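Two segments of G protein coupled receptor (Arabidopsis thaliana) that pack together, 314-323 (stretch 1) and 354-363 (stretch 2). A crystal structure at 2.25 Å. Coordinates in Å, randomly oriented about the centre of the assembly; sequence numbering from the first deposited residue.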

# COMPACT_ATOMS: atom_id res chain seq x y z
N ALA A 314 -14.33 8.49 -4.13
CA ALA A 314 -13.23 8.25 -3.16
C ALA A 314 -13.74 8.44 -1.73
O ALA A 314 -13.48 7.59 -0.88
CB ALA A 314 -12.04 9.19 -3.40
N MET A 315 -14.49 9.53 -1.49
CA MET A 315 -15.00 9.82 -0.16
C MET A 315 -15.96 8.76 0.23
O MET A 315 -15.95 8.31 1.38
CB MET A 315 -15.62 11.24 -0.04
CG MET A 315 -14.56 12.40 -0.06
SD MET A 315 -15.08 14.19 0.01
CE MET A 315 -16.35 14.25 -1.22
N GLU A 316 -16.75 8.30 -0.72
CA GLU A 316 -17.77 7.27 -0.39
C GLU A 316 -17.17 5.93 -0.08
O GLU A 316 -17.69 5.18 0.75
CB GLU A 316 -18.75 7.12 -1.56
CG GLU A 316 -19.65 8.31 -1.73
CD GLU A 316 -20.80 8.04 -2.73
OE1 GLU A 316 -21.07 8.95 -3.57
OE2 GLU A 316 -21.43 6.94 -2.67
N ALA A 317 -16.10 5.59 -0.81
CA ALA A 317 -15.32 4.39 -0.53
C ALA A 317 -14.70 4.50 0.89
O ALA A 317 -14.68 3.53 1.63
CB ALA A 317 -14.24 4.20 -1.60
N GLY A 318 -14.26 5.70 1.27
CA GLY A 318 -13.80 5.98 2.63
C GLY A 318 -14.81 5.70 3.73
O GLY A 318 -14.42 5.30 4.85
N GLU A 319 -16.10 5.92 3.45
CA GLU A 319 -17.16 5.61 4.45
C GLU A 319 -17.33 4.12 4.65
O GLU A 319 -17.56 3.66 5.75
CB GLU A 319 -18.51 6.20 4.05
CG GLU A 319 -18.49 7.70 3.91
CD GLU A 319 -18.19 8.40 5.22
OE1 GLU A 319 -18.69 7.96 6.26
OE2 GLU A 319 -17.46 9.40 5.21
N VAL A 320 -17.21 3.33 3.60
CA VAL A 320 -17.25 1.88 3.74
C VAL A 320 -16.09 1.36 4.60
O VAL A 320 -16.26 0.50 5.50
CB VAL A 320 -17.13 1.28 2.37
CG1 VAL A 320 -17.07 -0.26 2.46
CG2 VAL A 320 -18.29 1.82 1.51
N VAL A 321 -14.90 1.87 4.32
CA VAL A 321 -13.74 1.59 5.21
C VAL A 321 -13.99 2.07 6.66
O VAL A 321 -13.74 1.34 7.65
CB VAL A 321 -12.45 2.18 4.63
CG1 VAL A 321 -11.24 1.61 5.39
CG2 VAL A 321 -12.38 1.77 3.14
N TRP A 322 -14.53 3.27 6.81
CA TRP A 322 -14.77 3.73 8.17
C TRP A 322 -15.72 2.82 8.94
O TRP A 322 -15.48 2.55 10.14
CB TRP A 322 -15.21 5.20 8.20
CG TRP A 322 -15.40 5.79 9.56
CD1 TRP A 322 -16.55 6.31 10.04
CD2 TRP A 322 -14.41 5.96 10.60
NE1 TRP A 322 -16.35 6.76 11.32
CE2 TRP A 322 -15.06 6.58 11.68
CE3 TRP A 322 -13.04 5.64 10.73
CZ2 TRP A 322 -14.39 6.91 12.90
CZ3 TRP A 322 -12.36 5.96 11.95
CH2 TRP A 322 -13.05 6.59 13.01
N SER A 323 -16.76 2.29 8.31
CA SER A 323 -17.64 1.42 9.09
C SER A 323 -17.28 -0.05 9.09
O SER A 323 -17.51 -0.75 10.09
CB SER A 323 -19.12 1.60 8.75
OG SER A 323 -19.44 0.92 7.56
N LYS A 354 -10.62 15.66 9.50
CA LYS A 354 -11.47 14.49 9.77
C LYS A 354 -10.81 13.14 9.29
O LYS A 354 -10.89 12.08 9.96
CB LYS A 354 -12.83 14.69 9.05
CG LYS A 354 -13.60 13.37 8.81
CD LYS A 354 -15.02 13.51 8.22
CE LYS A 354 -15.03 13.74 6.71
NZ LYS A 354 -16.39 14.22 6.17
N TYR A 355 -10.20 13.20 8.11
CA TYR A 355 -9.53 12.07 7.49
C TYR A 355 -8.27 11.70 8.25
O TYR A 355 -8.07 10.53 8.55
CB TYR A 355 -9.31 12.35 5.98
CG TYR A 355 -10.64 12.33 5.24
CD1 TYR A 355 -11.49 11.24 5.38
CD2 TYR A 355 -11.06 13.38 4.43
CE1 TYR A 355 -12.74 11.16 4.75
CE2 TYR A 355 -12.34 13.33 3.75
CZ TYR A 355 -13.15 12.21 3.93
OH TYR A 355 -14.37 12.05 3.32
N LEU A 356 -7.46 12.68 8.66
CA LEU A 356 -6.33 12.42 9.62
C LEU A 356 -6.79 11.78 10.92
O LEU A 356 -6.19 10.78 11.47
CB LEU A 356 -5.65 13.69 10.04
CG LEU A 356 -4.14 13.69 10.33
CD1 LEU A 356 -3.80 14.72 11.37
CD2 LEU A 356 -3.55 12.33 10.67
N TYR A 357 -7.87 12.37 11.43
CA TYR A 357 -8.45 11.81 12.61
C TYR A 357 -8.84 10.34 12.42
O TYR A 357 -8.69 9.51 13.32
CB TYR A 357 -9.66 12.62 13.07
CG TYR A 357 -10.32 11.94 14.18
CD1 TYR A 357 -9.77 11.96 15.47
CD2 TYR A 357 -11.42 11.17 13.96
CE1 TYR A 357 -10.37 11.26 16.51
CE2 TYR A 357 -11.98 10.49 14.95
CZ TYR A 357 -11.48 10.54 16.23
OH TYR A 357 -12.15 9.79 17.20
N ARG A 358 -9.42 10.01 11.27
CA ARG A 358 -9.79 8.64 11.01
C ARG A 358 -8.59 7.70 10.94
O ARG A 358 -8.68 6.60 11.45
CB ARG A 358 -10.74 8.54 9.81
CG ARG A 358 -12.16 8.97 10.18
CD ARG A 358 -13.06 8.99 8.96
NE ARG A 358 -14.41 9.38 9.34
CZ ARG A 358 -15.48 9.30 8.57
NH1 ARG A 358 -15.40 8.83 7.34
NH2 ARG A 358 -16.64 9.72 9.04
N ALA A 359 -7.48 8.16 10.38
CA ALA A 359 -6.25 7.36 10.31
C ALA A 359 -5.73 7.27 11.74
O ALA A 359 -5.31 6.22 12.20
CB ALA A 359 -5.18 8.03 9.39
N LYS A 360 -5.83 8.36 12.46
CA LYS A 360 -5.40 8.35 13.86
C LYS A 360 -6.20 7.34 14.69
O LYS A 360 -5.65 6.61 15.52
CB LYS A 360 -5.45 9.79 14.41
CG LYS A 360 -5.41 10.01 15.86
CD LYS A 360 -5.42 11.54 16.15
CE LYS A 360 -5.06 11.85 17.62
NZ LYS A 360 -5.51 13.21 17.98
N ALA A 361 -7.50 7.26 14.46
CA ALA A 361 -8.33 6.30 15.20
C ALA A 361 -7.92 4.86 14.85
O ALA A 361 -7.84 4.01 15.72
CB ALA A 361 -9.81 6.51 14.91
N PHE A 362 -7.65 4.58 13.57
CA PHE A 362 -7.32 3.17 13.26
C PHE A 362 -5.95 2.85 13.85
O PHE A 362 -5.76 1.81 14.40
CB PHE A 362 -7.33 2.93 11.76
CG PHE A 362 -8.65 2.48 11.21
CD1 PHE A 362 -9.85 2.94 11.74
CD2 PHE A 362 -8.69 1.58 10.11
CE1 PHE A 362 -11.08 2.52 11.21
CE2 PHE A 362 -9.90 1.17 9.56
CZ PHE A 362 -11.12 1.66 10.12
N ALA A 363 -5.02 3.77 13.77
CA ALA A 363 -3.72 3.56 14.37
C ALA A 363 -3.78 3.43 15.89
O ALA A 363 -3.06 2.59 16.47
CB ALA A 363 -2.77 4.67 13.98
O HOH W 1 -15.23 9.31 3.66

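Both stretches are helical, and both helices run on beyond the residues given here. Their N-to-C directions differ by 27°, so they run roughly the same way. The axes come no closer than 11.6 Å. That is a wide spacing, and long side chains bridge it. Together the two stretches bury 479 Å² against each other.

Lys 354 opens stretch 2 and makes no contact with stretch 1.

Tyr 355 is the first residue to reach across. Its CA-to-CB bond points away from stretch 1, but with chi1 in the m well its ring comes back toward the other helix. OH lies 3.4 Å from Met 315 CG, and the ring carbon CZ is 4.2 Å from the same CG. Opposite the tyrosine is Gly 318. It has no side chain, and its CA is 8.9 Å from the CA of Tyr 355. The hydroxyl also donates a hydrogen bond to water 1, with OH 2.9 Å from the water oxygen. The water in turn donates to two acceptors on stretch 1: Met 315 O at 2.6 Å and Glu 319 OE2 at 2.7 Å. A buried tyrosine is thereby joined to a backbone carbonyl and a carboxylate through one water.

Leu 356 is out of reach. Tyr 357 contributes little: its CE2 is 4.5 Å from Trp 322 CH2, and its OH is hydrogen-bonded elsewhere in the structure.

Arg 358 is the centre of the contact. Its CA-to-CB bond points toward stretch 1, and that of Trp 322 points toward stretch 2; their CA atoms are 7.5 Å apart. The arginine is extended beyond chi1, with chi2 and chi3 both t, so it lies along the indole. CG sits over the six-membered ring of Trp 322, 3.5 Å from its centroid, in a CH-pi contact. Further out, the guanidinium lies flat on the indole, with the planes at 4°. CZ is 3.7 Å from the centroid of the five-membered ring, a cation-pi geometry. The end of the side chain still meets a carboxylate: NH1 donates to Glu 319 OE2 at 3.0 Å, within a salt bridge. Glu 319 approaches near the guanidinium plane, while Trp 322 covers one face. An arginine suits this place because its methylenes and its flat cation can both pack on an aromatic surface. The tryptophan is broad enough to receive both.

Ala 359 points away, and Lys 360 is out of reach. Ala 361 points toward stretch 1. Its small CB fits at the edge of the indole, 3.8 Å from Trp 322 CH2.

Phe 362 closes the contact. Its CE1 is 3.7 Å from Trp 322 CE3, and the two rings meet rim to rim. CZ lies 3.6 Å from Val 321 O, which is near the plane of the phenyl ring. CE2 is 4.4 Å from Val 321 CG1.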